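Local coordinates for membrane-associated protein VP24 (Marburg virus - Musoke, Kenya, 1980, PDB 4OR8) that may act as a minor matrix protein in nucleocapsid assembly and virion budding, and interacts with the viral nucleoprotein, at residues 112-117 with 139-144; 106-111 with 236-241; 216-221 with 229-234; 73-78 with 92-97. All blocks are in the same frame, centred on the assembly; numbering follows the deposited sequence. Where two conformers were deposited one is given.

Contact 1: 112-117 with 139-144; sequences LGVALK and WLLLEV
L140 and L141 converge on G113, which has no side chain and lies 5.1 Å from L140, CA to CA. L140 places CB 4.0 Å from G113 CA. L141 arrives from another side, with CD2 3.9 Å from the same G113 CA; the two carbons lie in different directions from it. In L141, CG is anti to the carbonyl carbon and beside the backbone N (chi1 -68°), which puts this branch point 3.9 Å from G113 CA although the bond to its CB does not point straight at the other helix.

The two methyls of L140 go to different partners. CD1 meets L116 CD2 at 3.7 Å, and these two leucine side chains cross at about a right angle. CD2 instead sits 3.7 Å above the plane of the W139 indole, displaced toward its rim. V114 forms a looser margin: its CB bond is directed away, and CG2 comes only within 4.4 Å of L141 CD2. I202 of strand 201-206 touches both V114 and L141, while V133 and L136 of helix 127-142 pack on L116. On the far side of L140, R109 donates from NH2 to W139 O and makes a cation-pi contact with the W139 ring.

All residues that touch here are buried, and the side chains that meet are all apolar. It is a close helix-helix packing with glycine at the point of approach, joining the end of helix 104-115 to the last turn of helix 127-142 in the helical part of VP24's pyramidal fold.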
loop_
_atom_site.group_PDB
_atom_site.type_symbol
_atom_site.label_atom_id
_atom_site.label_comp_id
_atom_site.label_asym_id
_atom_site.label_seq_id
_atom_site.Cartn_x
_atom_site.Cartn_y
_atom_site.Cartn_z
ATOM N N LEU B 112 3.236 -15.765 5.625
ATOM C CA LEU B 112 2.363 -16.521 6.513
ATOM C C LEU B 112 3.136 -17.582 7.286
ATOM O O LEU B 112 2.859 -17.831 8.460
ATOM C CB LEU B 112 1.211 -17.157 5.733
ATOM C CG LEU B 112 0.007 -16.245 5.509
ATOM C CD1 LEU B 112 -1.052 -16.939 4.679
ATOM C CD2 LEU B 112 -0.567 -15.818 6.844
ATOM N N GLY B 113 4.109 -18.204 6.628
ATOM C CA GLY B 113 4.942 -19.202 7.272
ATOM C C GLY B 113 5.682 -18.612 8.457
ATOM O O GLY B 113 5.813 -19.243 9.505
ATOM N N VAL B 114 6.163 -17.386 8.285
ATOM C CA VAL B 114 6.837 -16.662 9.354
ATOM C C VAL B 114 5.884 -16.352 10.509
ATOM O O VAL B 114 6.235 -16.524 11.676
ATOM C CB VAL B 114 7.465 -15.354 8.821
ATOM C CG1 VAL B 114 7.976 -14.488 9.963
ATOM C CG2 VAL B 114 8.583 -15.670 7.848
ATOM N N ALA B 115 4.677 -15.904 10.169
ATOM C CA ALA B 115 3.671 -15.520 11.159
ATOM C C ALA B 115 3.304 -16.688 12.067
ATOM O O ALA B 115 3.103 -16.513 13.269
ATOM C CB ALA B 115 2.433 -14.988 10.471
ATOM N N LEU B 116 3.220 -17.881 11.491
ATOM C CA LEU B 116 2.907 -19.077 12.269
ATOM C C LEU B 116 3.972 -19.401 13.314
ATOM O O LEU B 116 3.718 -20.172 14.242
ATOM C CB LEU B 116 2.700 -20.286 11.354
ATOM C CG LEU B 116 1.284 -20.623 10.881
ATOM C CD1 LEU B 116 0.614 -19.428 10.234
ATOM C CD2 LEU B 116 1.332 -21.792 9.912
ATOM N N LYS B 117 5.163 -18.829 13.165
ATOM C CA LYS B 117 6.228 -19.087 14.130
ATOM C C LYS B 117 6.392 -17.930 15.111
ATOM O O LYS B 117 7.339 -17.919 15.890
ATOM C CB LYS B 117 7.565 -19.401 13.445
ATOM C CG LYS B 117 7.535 -20.627 12.538
ATOM C CD LYS B 117 7.120 -21.888 13.288
ATOM C CE LYS B 117 8.165 -22.285 14.322
ATOM N NZ LYS B 117 7.753 -23.489 15.098
ATOM N N TRP B 139 5.382 -26.297 5.707
ATOM C CA TRP B 139 4.662 -26.496 4.457
ATOM C C TRP B 139 4.507 -25.191 3.680
ATOM O O TRP B 139 4.621 -25.169 2.454
ATOM C CB TRP B 139 3.292 -27.125 4.730
ATOM C CG TRP B 139 2.328 -26.991 3.599
ATOM C CD1 TRP B 139 2.464 -27.500 2.343
ATOM C CD2 TRP B 139 1.066 -26.314 3.624
ATOM N NE1 TRP B 139 1.369 -27.175 1.580
ATOM C CE2 TRP B 139 0.495 -26.447 2.344
ATOM C CE3 TRP B 139 0.365 -25.605 4.604
ATOM C CZ2 TRP B 139 -0.741 -25.899 2.016
ATOM C CZ3 TRP B 139 -0.867 -25.063 4.278
ATOM C CH2 TRP B 139 -1.406 -25.212 2.995
ATOM N N LEU B 140 4.257 -24.101 4.397
ATOM C CA LEU B 140 4.082 -22.805 3.753
ATOM C C LEU B 140 5.407 -22.227 3.259
ATOM O O LEU B 140 5.455 -21.578 2.215
ATOM C CB LEU B 140 3.389 -21.825 4.699
ATOM C CG LEU B 140 1.931 -22.149 5.028
ATOM C CD1 LEU B 140 1.464 -21.355 6.232
ATOM C CD2 LEU B 140 1.049 -21.870 3.825
ATOM N N LEU B 141 6.479 -22.471 4.002
ATOM C CA LEU B 141 7.779 -21.902 3.664
ATOM C C LEU B 141 8.518 -22.683 2.580
ATOM O O LEU B 141 9.191 -22.093 1.735
ATOM C CB LEU B 141 8.663 -21.798 4.911
ATOM C CG LEU B 141 8.245 -20.785 5.978
ATOM C CD1 LEU B 141 9.098 -20.939 7.223
ATOM C CD2 LEU B 141 8.347 -19.373 5.436
ATOM N N LEU B 142 8.394 -24.005 2.603
ATOM C CA LEU B 142 9.198 -24.854 1.726
ATOM C C LEU B 142 8.449 -25.388 0.503
ATOM O O LEU B 142 9.071 -25.798 -0.475
ATOM C CB LEU B 142 9.791 -26.020 2.519
ATOM C CG LEU B 142 10.693 -25.652 3.696
ATOM C CD1 LEU B 142 11.157 -26.904 4.416
ATOM C CD2 LEU B 142 11.880 -24.832 3.222
ATOM N N GLU B 143 7.123 -25.384 0.554
ATOM C CA GLU B 143 6.333 -25.957 -0.531
ATOM C C GLU B 143 5.442 -24.928 -1.214
ATOM O O GLU B 143 5.270 -23.809 -0.725
ATOM C CB GLU B 143 5.478 -27.114 -0.012
ATOM C CG GLU B 143 6.244 -28.124 0.824
ATOM C CD GLU B 143 5.338 -29.165 1.450
ATOM O OE1 GLU B 143 4.540 -29.782 0.712
ATOM O OE2 GLU B 143 5.420 -29.359 2.682
ATOM N N VAL B 144 4.877 -25.319 -2.352
ATOM C CA VAL B 144 3.954 -24.469 -3.090
ATOM C C VAL B 144 2.669 -25.235 -3.374
ATOM O O VAL B 144 1.792 -24.759 -4.093
ATOM C CB VAL B 144 4.563 -23.983 -4.418
ATOM C CG1 VAL B 144 5.791 -23.120 -4.154
ATOM C CG2 VAL B 144 4.913 -25.170 -5.310
#

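Contact 2: 106-111 with 236-241; sequences LALRIL and GLVAEA
V238 presses CG2 onto the helical backbone at A107 and L108, and this one methyl makes the tight part of the contact. V238 CG2 lies 3.6 Å from L108 N and 3.7 Å from A107 CB. Its CG2 stands anti to the carbonyl carbon while CG1 is anti to the backbone N (chi1 177°), and it is CG2 that meets the helix. A107 CB also rests over the strand backbone, 4.1 Å from G236 CA. Helix and strand run almost perpendicular, at 81°, with their axes 7.6 Å apart at the closest.

Beyond the backbone the fit is looser: the L108 side chain, at CB, is 4.3 Å and L111 CD1 4.5 Å from V238 CG2. There L243 of helix 240-244 covers L108 and L111, with F174, F175 and M178 also on L111. Past V238 the chain turns outward through the partly exposed A239 and A241 and reaches the second subunit, where E240 forms a salt bridge with R244 of that subunit, as well as with R206 and R244 of its own chain.

G236 and V238 bond through their backbones to V213 and F211 in the next strand. The side chains that meet are aliphatic and no polar pair links helix and strand, which implies a junction fixed by shape and burial and not by directional bonds.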
loop_
_atom_site.group_PDB
_atom_site.type_symbol
_atom_site.label_atom_id
_atom_site.label_comp_id
_atom_site.label_asym_id
_atom_site.label_seq_id
_atom_site.Cartn_x
_atom_site.Cartn_y
_atom_site.Cartn_z
ATOM N N LEU B 106 3.196 -16.070 -3.649
ATOM C CA LEU B 106 4.221 -16.944 -3.096
ATOM C C LEU B 106 4.936 -16.218 -1.963
ATOM O O LEU B 106 5.374 -16.834 -0.991
ATOM C CB LEU B 106 5.219 -17.343 -4.183
ATOM C CG LEU B 106 5.257 -18.826 -4.557
ATOM C CD1 LEU B 106 3.852 -19.379 -4.711
ATOM C CD2 LEU B 106 6.047 -19.023 -5.835
ATOM N N ALA B 107 5.048 -14.900 -2.095
ATOM C CA ALA B 107 5.679 -14.081 -1.070
ATOM C C ALA B 107 4.767 -13.969 0.143
ATOM O O ALA B 107 5.235 -13.905 1.279
ATOM C CB ALA B 107 6.014 -12.704 -1.620
ATOM N N LEU B 108 3.460 -13.938 -0.102
ATOM C CA LEU B 108 2.488 -13.925 0.979
ATOM C C LEU B 108 2.550 -15.243 1.726
ATOM O O LEU B 108 2.464 -15.280 2.953
ATOM C CB LEU B 108 1.072 -13.710 0.443
ATOM C CG LEU B 108 -0.026 -13.796 1.507
ATOM C CD1 LEU B 108 0.080 -12.638 2.479
ATOM C CD2 LEU B 108 -1.403 -13.844 0.882
ATOM N N ARG B 109 2.699 -16.325 0.969
ATOM C CA ARG B 109 2.781 -17.663 1.539
ATOM C C ARG B 109 3.966 -17.744 2.489
ATOM O O ARG B 109 3.855 -18.277 3.590
ATOM C CB ARG B 109 2.920 -18.696 0.423
ATOM C CG ARG B 109 2.792 -20.141 0.866
ATOM C CD ARG B 109 3.048 -21.075 -0.312
ATOM N NE ARG B 109 3.186 -22.472 0.092
ATOM C CZ ARG B 109 2.254 -23.399 -0.091
ATOM N NH1 ARG B 109 1.107 -23.088 -0.681
ATOM N NH2 ARG B 109 2.472 -24.643 0.312
ATOM N N ILE B 110 5.094 -17.198 2.051
ATOM C CA ILE B 110 6.302 -17.133 2.863
ATOM C C ILE B 110 6.060 -16.312 4.123
ATOM O O ILE B 110 6.476 -16.692 5.218
ATOM C CB ILE B 110 7.467 -16.518 2.061
ATOM C CG1 ILE B 110 7.913 -17.481 0.959
ATOM C CG2 ILE B 110 8.636 -16.179 2.968
ATOM C CD1 ILE B 110 9.048 -16.955 0.112
ATOM N N LEU B 111 5.370 -15.190 3.959
ATOM C CA LEU B 111 5.080 -14.290 5.064
ATOM C C LEU B 111 4.209 -14.997 6.101
ATOM O O LEU B 111 4.424 -14.863 7.306
ATOM C CB LEU B 111 4.397 -13.027 4.535
ATOM C CG LEU B 111 4.392 -11.764 5.398
ATOM C CD1 LEU B 111 4.207 -10.542 4.517
ATOM C CD2 LEU B 111 3.292 -11.829 6.442
ATOM N N GLY B 236 10.019 -11.222 -3.333
ATOM C CA GLY B 236 8.773 -10.766 -3.913
ATOM C C GLY B 236 8.249 -9.570 -3.148
ATOM O O GLY B 236 8.827 -9.168 -2.141
ATOM N N LEU B 237 7.147 -9.002 -3.622
ATOM C CA LEU B 237 6.579 -7.819 -2.999
ATOM C C LEU B 237 5.110 -8.032 -2.666
ATOM O O LEU B 237 4.289 -8.245 -3.558
ATOM C CB LEU B 237 6.735 -6.612 -3.925
ATOM C CG LEU B 237 6.174 -5.278 -3.432
ATOM C CD1 LEU B 237 6.879 -4.845 -2.161
ATOM C CD2 LEU B 237 6.304 -4.213 -4.509
ATOM N N VAL B 238 4.782 -7.984 -1.379
ATOM C CA VAL B 238 3.392 -8.064 -0.957
ATOM C C VAL B 238 2.833 -6.663 -0.741
ATOM O O VAL B 238 3.336 -5.905 0.086
ATOM C CB VAL B 238 3.218 -8.901 0.325
ATOM C CG1 VAL B 238 1.765 -8.889 0.761
ATOM C CG2 VAL B 238 3.687 -10.331 0.098
ATOM N N ALA B 239 1.795 -6.325 -1.503
ATOM C CA ALA B 239 1.175 -5.010 -1.426
ATOM C C ALA B 239 0.549 -4.781 -0.060
ATOM O O ALA B 239 -0.009 -5.696 0.541
ATOM C CB ALA B 239 0.140 -4.851 -2.514
ATOM N N GLU B 240 0.643 -3.546 0.411
ATOM C CA GLU B 240 0.176 -3.164 1.737
ATOM C C GLU B 240 -1.281 -3.542 1.995
ATOM O O GLU B 240 -1.622 -4.007 3.083
ATOM C CB GLU B 240 0.370 -1.659 1.916
ATOM C CG GLU B 240 0.170 -1.150 3.324
ATOM C CD GLU B 240 0.554 0.312 3.457
ATOM O OE1 GLU B 240 1.218 0.834 2.536
ATOM O OE2 GLU B 240 0.190 0.940 4.474
ATOM N N ALA B 241 -2.132 -3.348 0.989
ATOM C CA ALA B 241 -3.563 -3.617 1.113
ATOM C C ALA B 241 -3.871 -5.080 1.453
ATOM O O ALA B 241 -4.846 -5.374 2.146
ATOM C CB ALA B 241 -4.286 -3.201 -0.149
#

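Contact 3: 216-221 with 229-234; sequences RRIDIE and LSESVV
R217 and S232 face each other as an antiparallel hydrogen-bonded pair, and D219 with S230 repeats the pattern two residues on. R217 N donates to S232 O at 2.9 Å, and S232 N returns a straighter bond to R217 O at 2.8 Å (169° at the hydrogen). D219 N reaches S230 O at 2.9 Å, and S230 N donates to D219 O at 3.2 Å. Three of these carbonyls take a second, softer donor: I218 CA lies 3.3 Å from S230 O, R216 CA approaches S232 O, and L229 CA approaches D219 O.

R216 and V233, a non-hydrogen-bonded pair, turn their backbone bonds outward, to Q201 and T100 in the flanking strands. One face carries R217, D219, S230 and S232. There S232 OG gives a weak bond to D219 OD2 at 3.5 Å. R217, bent at chi3 (69°, which sets NE), has its guanidinium against V234, whose CG2 covers one face of that group.

The other face bears R216, I218 and I220, paired with V233, E231 and L229. I220 and L229 lie side by side, CG1 to CD2 at 3.6 Å. R216 lies alongside V233 but finds its salt-bridge partner in E214; the E231 carboxylate is instead near R216 CB, OE2 being 3.6 Å away.

Strands 210-221 and 228-239 thus form a twisted antiparallel beta hairpin, whose exposed distal end extends from the mixed sheet of VP24.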
loop_
_atom_site.group_PDB
_atom_site.type_symbol
_atom_site.label_atom_id
_atom_site.label_comp_id
_atom_site.label_asym_id
_atom_site.label_seq_id
_atom_site.Cartn_x
_atom_site.Cartn_y
_atom_site.Cartn_z
ATOM N N ARG B 216 16.901 -15.931 1.664
ATOM C CA ARG B 216 18.206 -16.459 1.281
ATOM C C ARG B 216 18.317 -17.911 1.725
ATOM O O ARG B 216 18.397 -18.203 2.916
ATOM C CB ARG B 216 19.330 -15.625 1.893
ATOM C CG ARG B 216 19.310 -14.161 1.480
ATOM C CD ARG B 216 20.368 -13.365 2.222
ATOM N NE ARG B 216 20.368 -11.954 1.847
ATOM C CZ ARG B 216 21.197 -11.048 2.355
ATOM N NH1 ARG B 216 22.098 -11.401 3.264
ATOM N NH2 ARG B 216 21.127 -9.785 1.957
ATOM N N ARG B 217 18.310 -18.821 0.757
ATOM C CA ARG B 217 18.298 -20.246 1.053
ATOM C C ARG B 217 19.453 -20.983 0.382
ATOM O O ARG B 217 20.307 -20.374 -0.264
ATOM C CB ARG B 217 16.972 -20.861 0.605
ATOM C CG ARG B 217 16.733 -20.776 -0.892
ATOM C CD ARG B 217 15.604 -21.697 -1.322
ATOM N NE ARG B 217 14.301 -21.248 -0.842
ATOM C CZ ARG B 217 13.350 -20.746 -1.623
ATOM N NH1 ARG B 217 13.555 -20.634 -2.930
ATOM N NH2 ARG B 217 12.191 -20.363 -1.101
ATOM N N ILE B 218 19.474 -22.300 0.549
ATOM C CA ILE B 218 20.439 -23.144 -0.140
ATOM C C ILE B 218 19.706 -24.110 -1.053
ATOM O O ILE B 218 18.912 -24.931 -0.595
ATOM C CB ILE B 218 21.314 -23.938 0.841
ATOM C CG1 ILE B 218 22.211 -22.989 1.634
ATOM C CG2 ILE B 218 22.157 -24.955 0.093
ATOM C CD1 ILE B 218 23.138 -23.691 2.595
ATOM N N ASP B 219 19.967 -24.000 -2.349
ATOM C CA ASP B 219 19.320 -24.858 -3.331
ATOM C C ASP B 219 20.088 -26.155 -3.542
ATOM O O ASP B 219 21.318 -26.161 -3.607
ATOM C CB ASP B 219 19.151 -24.119 -4.659
ATOM C CG ASP B 219 17.848 -23.349 -4.733
ATOM O OD1 ASP B 219 17.171 -23.221 -3.689
ATOM O OD2 ASP B 219 17.500 -22.871 -5.834
ATOM N N ILE B 220 19.348 -27.251 -3.649
ATOM C CA ILE B 220 19.936 -28.562 -3.875
ATOM C C ILE B 220 19.598 -29.061 -5.275
ATOM O O ILE B 220 18.481 -29.511 -5.529
ATOM C CB ILE B 220 19.432 -29.580 -2.842
ATOM C CG1 ILE B 220 19.687 -29.060 -1.425
ATOM C CG2 ILE B 220 20.092 -30.934 -3.061
ATOM C CD1 ILE B 220 19.236 -29.999 -0.329
ATOM N N GLU B 221 20.568 -28.977 -6.182
ATOM C CA GLU B 221 20.357 -29.386 -7.568
ATOM C C GLU B 221 20.876 -30.797 -7.835
ATOM O O GLU B 221 22.031 -31.112 -7.542
ATOM C CB GLU B 221 21.005 -28.389 -8.519
ATOM N N LEU B 229 25.219 -28.078 -3.906
ATOM C CA LEU B 229 24.559 -27.094 -3.053
ATOM C C LEU B 229 25.067 -25.688 -3.342
ATOM O O LEU B 229 26.273 -25.461 -3.423
ATOM C CB LEU B 229 24.774 -27.420 -1.575
ATOM C CG LEU B 229 24.467 -28.835 -1.080
ATOM C CD1 LEU B 229 24.309 -28.828 0.429
ATOM C CD2 LEU B 229 23.233 -29.414 -1.743
ATOM N N SER B 230 24.142 -24.745 -3.485
ATOM C CA SER B 230 24.506 -23.374 -3.818
ATOM C C SER B 230 23.626 -22.360 -3.099
ATOM O O SER B 230 22.491 -22.655 -2.736
ATOM C CB SER B 230 24.424 -23.156 -5.330
ATOM O OG SER B 230 24.855 -21.851 -5.678
ATOM N N GLU B 231 24.164 -21.163 -2.894
ATOM C CA GLU B 231 23.411 -20.081 -2.277
ATOM C C GLU B 231 22.376 -19.542 -3.256
ATOM O O GLU B 231 22.697 -19.219 -4.399
ATOM C CB GLU B 231 24.353 -18.959 -1.843
ATOM C CG GLU B 231 23.659 -17.795 -1.155
ATOM C CD GLU B 231 23.151 -18.151 0.233
ATOM O OE1 GLU B 231 23.711 -19.077 0.857
ATOM O OE2 GLU B 231 22.190 -17.502 0.701
ATOM N N SER B 232 21.132 -19.446 -2.803
ATOM C CA SER B 232 20.044 -18.975 -3.650
ATOM C C SER B 232 19.297 -17.812 -2.998
ATOM O O SER B 232 19.125 -17.777 -1.780
ATOM C CB SER B 232 19.079 -20.120 -3.953
ATOM O OG SER B 232 17.920 -19.647 -4.611
ATOM N N VAL B 233 18.862 -16.859 -3.812
ATOM C CA VAL B 233 18.139 -15.695 -3.311
ATOM C C VAL B 233 16.870 -15.435 -4.114
ATOM O O VAL B 233 16.920 -15.237 -5.327
ATOM C CB VAL B 233 19.016 -14.428 -3.336
ATOM C CG1 VAL B 233 18.184 -13.203 -3.010
ATOM C CG2 VAL B 233 20.177 -14.563 -2.360
ATOM N N VAL B 234 15.730 -15.446 -3.432
ATOM C CA VAL B 234 14.466 -15.097 -4.061
ATOM C C VAL B 234 13.839 -13.943 -3.304
ATOM O O VAL B 234 14.142 -13.728 -2.131
ATOM C CB VAL B 234 13.477 -16.282 -4.084
ATOM C CG1 VAL B 234 14.045 -17.434 -4.894
ATOM C CG2 VAL B 234 13.142 -16.730 -2.671
#

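Contact 4: 73-78 with 92-97; sequences HLKSNF and HLFKNP
A type I beta turn begins at H73, the last residue of helix 68-73, and runs to S76, setting its two central residues, L74 and K75, against the C-terminal end of helix 91-94. The turn is closed by S76 N donating to H73 O at 2.9 Å, and an ST turn follows directly, with F78 N bonded to S76 OG.

L74 and F94 lie side by side, pointing the same way. L74 CB is 3.5 Å from F94 CD1, the approach to the ring being oblique, and L74 CD1 is 3.9 Å from F94 CZ. At the backbone, K75 CA directs its hydrogen to F94 O at 3.4 Å (143° at the hydrogen). R87 of helix 84-89 ties the two segments together, donating from NE to L74 O and from NH2 to F94 O. L255 of the second subunit packs on L74.

The aliphatic part of K75 passes the helix end, CG lying 3.9 Å from L93 O. Bends at chi3 (72°) and chi4 (63°) then fold the chain over, bringing the ammonium among carbonyls where helix 91-94 gives way to loop. It is hydrogen-bonded to S99 OG, which is also bonded to L93 O and N96 O; K75 NZ itself stands 2.8 Å from N96 O.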
loop_
_atom_site.group_PDB
_atom_site.type_symbol
_atom_site.label_atom_id
_atom_site.label_comp_id
_atom_site.label_asym_id
_atom_site.label_seq_id
_atom_site.Cartn_x
_atom_site.Cartn_y
_atom_site.Cartn_z
ATOM N N HIS B 73 12.170 -4.752 -13.825
ATOM C CA HIS B 73 12.943 -3.677 -14.433
ATOM C C HIS B 73 14.083 -3.191 -13.532
ATOM O O HIS B 73 15.162 -2.850 -14.014
ATOM C CB HIS B 73 12.034 -2.506 -14.803
ATOM C CG HIS B 73 12.754 -1.378 -15.470
ATOM N ND1 HIS B 73 13.484 -1.544 -16.627
ATOM C CD2 HIS B 73 12.865 -0.071 -15.138
ATOM C CE1 HIS B 73 14.009 -0.386 -16.983
ATOM N NE2 HIS B 73 13.649 0.525 -16.096
ATOM N N LEU B 74 13.840 -3.168 -12.227
ATOM C CA LEU B 74 14.840 -2.717 -11.263
ATOM C C LEU B 74 16.080 -3.619 -11.199
ATOM O O LEU B 74 17.101 -3.241 -10.620
ATOM C CB LEU B 74 14.216 -2.585 -9.873
ATOM C CG LEU B 74 13.161 -1.497 -9.674
ATOM C CD1 LEU B 74 12.564 -1.583 -8.278
ATOM C CD2 LEU B 74 13.756 -0.125 -9.920
ATOM N N LYS B 75 15.991 -4.813 -11.778
ATOM C CA LYS B 75 17.149 -5.699 -11.845
ATOM C C LYS B 75 18.079 -5.270 -12.972
ATOM O O LYS B 75 19.199 -5.763 -13.090
ATOM C CB LYS B 75 16.731 -7.163 -12.017
ATOM C CG LYS B 75 16.363 -7.862 -10.719
ATOM C CD LYS B 75 15.865 -9.276 -10.973
ATOM C CE LYS B 75 16.994 -10.200 -11.393
ATOM N NZ LYS B 75 18.018 -10.345 -10.324
ATOM N N SER B 76 17.603 -4.348 -13.800
ATOM C CA SER B 76 18.434 -3.753 -14.834
ATOM C C SER B 76 19.177 -2.544 -14.278
ATOM O O SER B 76 18.703 -1.881 -13.357
ATOM C CB SER B 76 17.581 -3.328 -16.029
ATOM O OG SER B 76 18.355 -2.604 -16.970
ATOM N N ASN B 77 20.342 -2.254 -14.840
ATOM C CA ASN B 77 21.085 -1.071 -14.438
ATOM C C ASN B 77 20.771 0.112 -15.349
ATOM O O ASN B 77 21.288 1.210 -15.157
ATOM C CB ASN B 77 22.585 -1.354 -14.426
ATOM C CG ASN B 77 23.114 -1.714 -15.793
ATOM O OD1 ASN B 77 23.611 -0.859 -16.523
ATOM N ND2 ASN B 77 23.005 -2.987 -16.152
ATOM N N PHE B 78 19.916 -0.118 -16.339
ATOM C CA PHE B 78 19.523 0.940 -17.261
ATOM C C PHE B 78 18.193 1.560 -16.850
ATOM O O PHE B 78 17.249 1.629 -17.635
ATOM C CB PHE B 78 19.478 0.409 -18.694
ATOM C CG PHE B 78 20.769 -0.210 -19.135
ATOM C CD1 PHE B 78 21.850 0.583 -19.471
ATOM C CD2 PHE B 78 20.909 -1.584 -19.188
ATOM C CE1 PHE B 78 23.043 0.017 -19.860
ATOM C CE2 PHE B 78 22.099 -2.153 -19.579
ATOM C CZ PHE B 78 23.169 -1.353 -19.913
ATOM N N HIS B 92 22.013 -7.019 -3.284
ATOM C CA HIS B 92 21.899 -8.472 -3.376
ATOM C C HIS B 92 20.643 -8.900 -4.129
ATOM O O HIS B 92 20.553 -10.027 -4.615
ATOM C CB HIS B 92 21.881 -9.072 -1.974
ATOM C CG HIS B 92 20.973 -8.349 -1.031
ATOM N ND1 HIS B 92 21.329 -7.168 -0.415
ATOM C CD2 HIS B 92 19.716 -8.627 -0.614
ATOM C CE1 HIS B 92 20.333 -6.756 0.348
ATOM N NE2 HIS B 92 19.342 -7.623 0.246
ATOM N N LEU B 93 19.671 -7.995 -4.212
ATOM C CA LEU B 93 18.423 -8.279 -4.908
ATOM C C LEU B 93 18.423 -7.760 -6.348
ATOM O O LEU B 93 18.082 -8.492 -7.277
ATOM C CB LEU B 93 17.237 -7.694 -4.141
ATOM C CG LEU B 93 17.047 -8.190 -2.705
ATOM C CD1 LEU B 93 15.759 -7.651 -2.111
ATOM C CD2 LEU B 93 17.068 -9.705 -2.653
ATOM N N PHE B 94 18.808 -6.501 -6.532
ATOM C CA PHE B 94 18.693 -5.858 -7.839
ATOM C C PHE B 94 19.986 -5.848 -8.651
ATOM O O PHE B 94 19.955 -5.915 -9.878
ATOM C CB PHE B 94 18.165 -4.432 -7.688
ATOM C CG PHE B 94 16.801 -4.357 -7.075
ATOM C CD1 PHE B 94 15.715 -4.945 -7.701
ATOM C CD2 PHE B 94 16.602 -3.696 -5.874
ATOM C CE1 PHE B 94 14.456 -4.881 -7.142
ATOM C CE2 PHE B 94 15.346 -3.627 -5.311
ATOM C CZ PHE B 94 14.270 -4.221 -5.947
ATOM N N LYS B 95 21.117 -5.747 -7.966
ATOM C CA LYS B 95 22.407 -5.742 -8.644
ATOM C C LYS B 95 23.068 -7.120 -8.565
ATOM O O LYS B 95 24.292 -7.248 -8.609
ATOM C CB LYS B 95 23.305 -4.648 -8.070
ATOM C CG LYS B 95 22.683 -3.267 -8.175
ATOM C CD LYS B 95 23.505 -2.217 -7.457
ATOM C CE LYS B 95 24.835 -2.006 -8.138
ATOM N NZ LYS B 95 25.539 -0.830 -7.573
ATOM N N ASN B 96 22.231 -8.144 -8.437
ATOM C CA ASN B 96 22.660 -9.530 -8.517
ATOM C C ASN B 96 21.738 -10.271 -9.473
ATOM O O ASN B 96 20.586 -10.538 -9.140
ATOM C CB ASN B 96 22.623 -10.187 -7.139
ATOM C CG ASN B 96 22.841 -11.689 -7.201
ATOM O OD1 ASN B 96 23.497 -12.198 -8.111
ATOM N ND2 ASN B 96 22.283 -12.408 -6.234
ATOM N N PRO B 97 22.242 -10.598 -10.671
ATOM C CA PRO B 97 21.422 -11.216 -11.719
ATOM C C PRO B 97 20.916 -12.605 -11.338
ATOM O O PRO B 97 19.914 -13.059 -11.890
ATOM C CB PRO B 97 22.389 -11.315 -12.907
ATOM C CG PRO B 97 23.452 -10.301 -12.627
ATOM C CD PRO B 97 23.606 -10.304 -11.139
#

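Contact 4 closes first along the chain, then contact 1; contacts 1 and 3 are both nested inside the long loop closed by contact 2. Helix 104-115 serves contacts 1 and 2, whose centres are about 12 Å apart and which touch through R109, with a weak bond to L140 O. Strand 228-239 carries contacts 2 and 3, about 20 Å apart between centres, from the buried core to the exposed hairpin. Contact 4, about 18 Å from contact 3 by centres, touches it through L93 against V233. The mixed sheet thus links the buried helices with the peripheral helix 91-94, while contacts 2 and 4 both adjoin the second subunit.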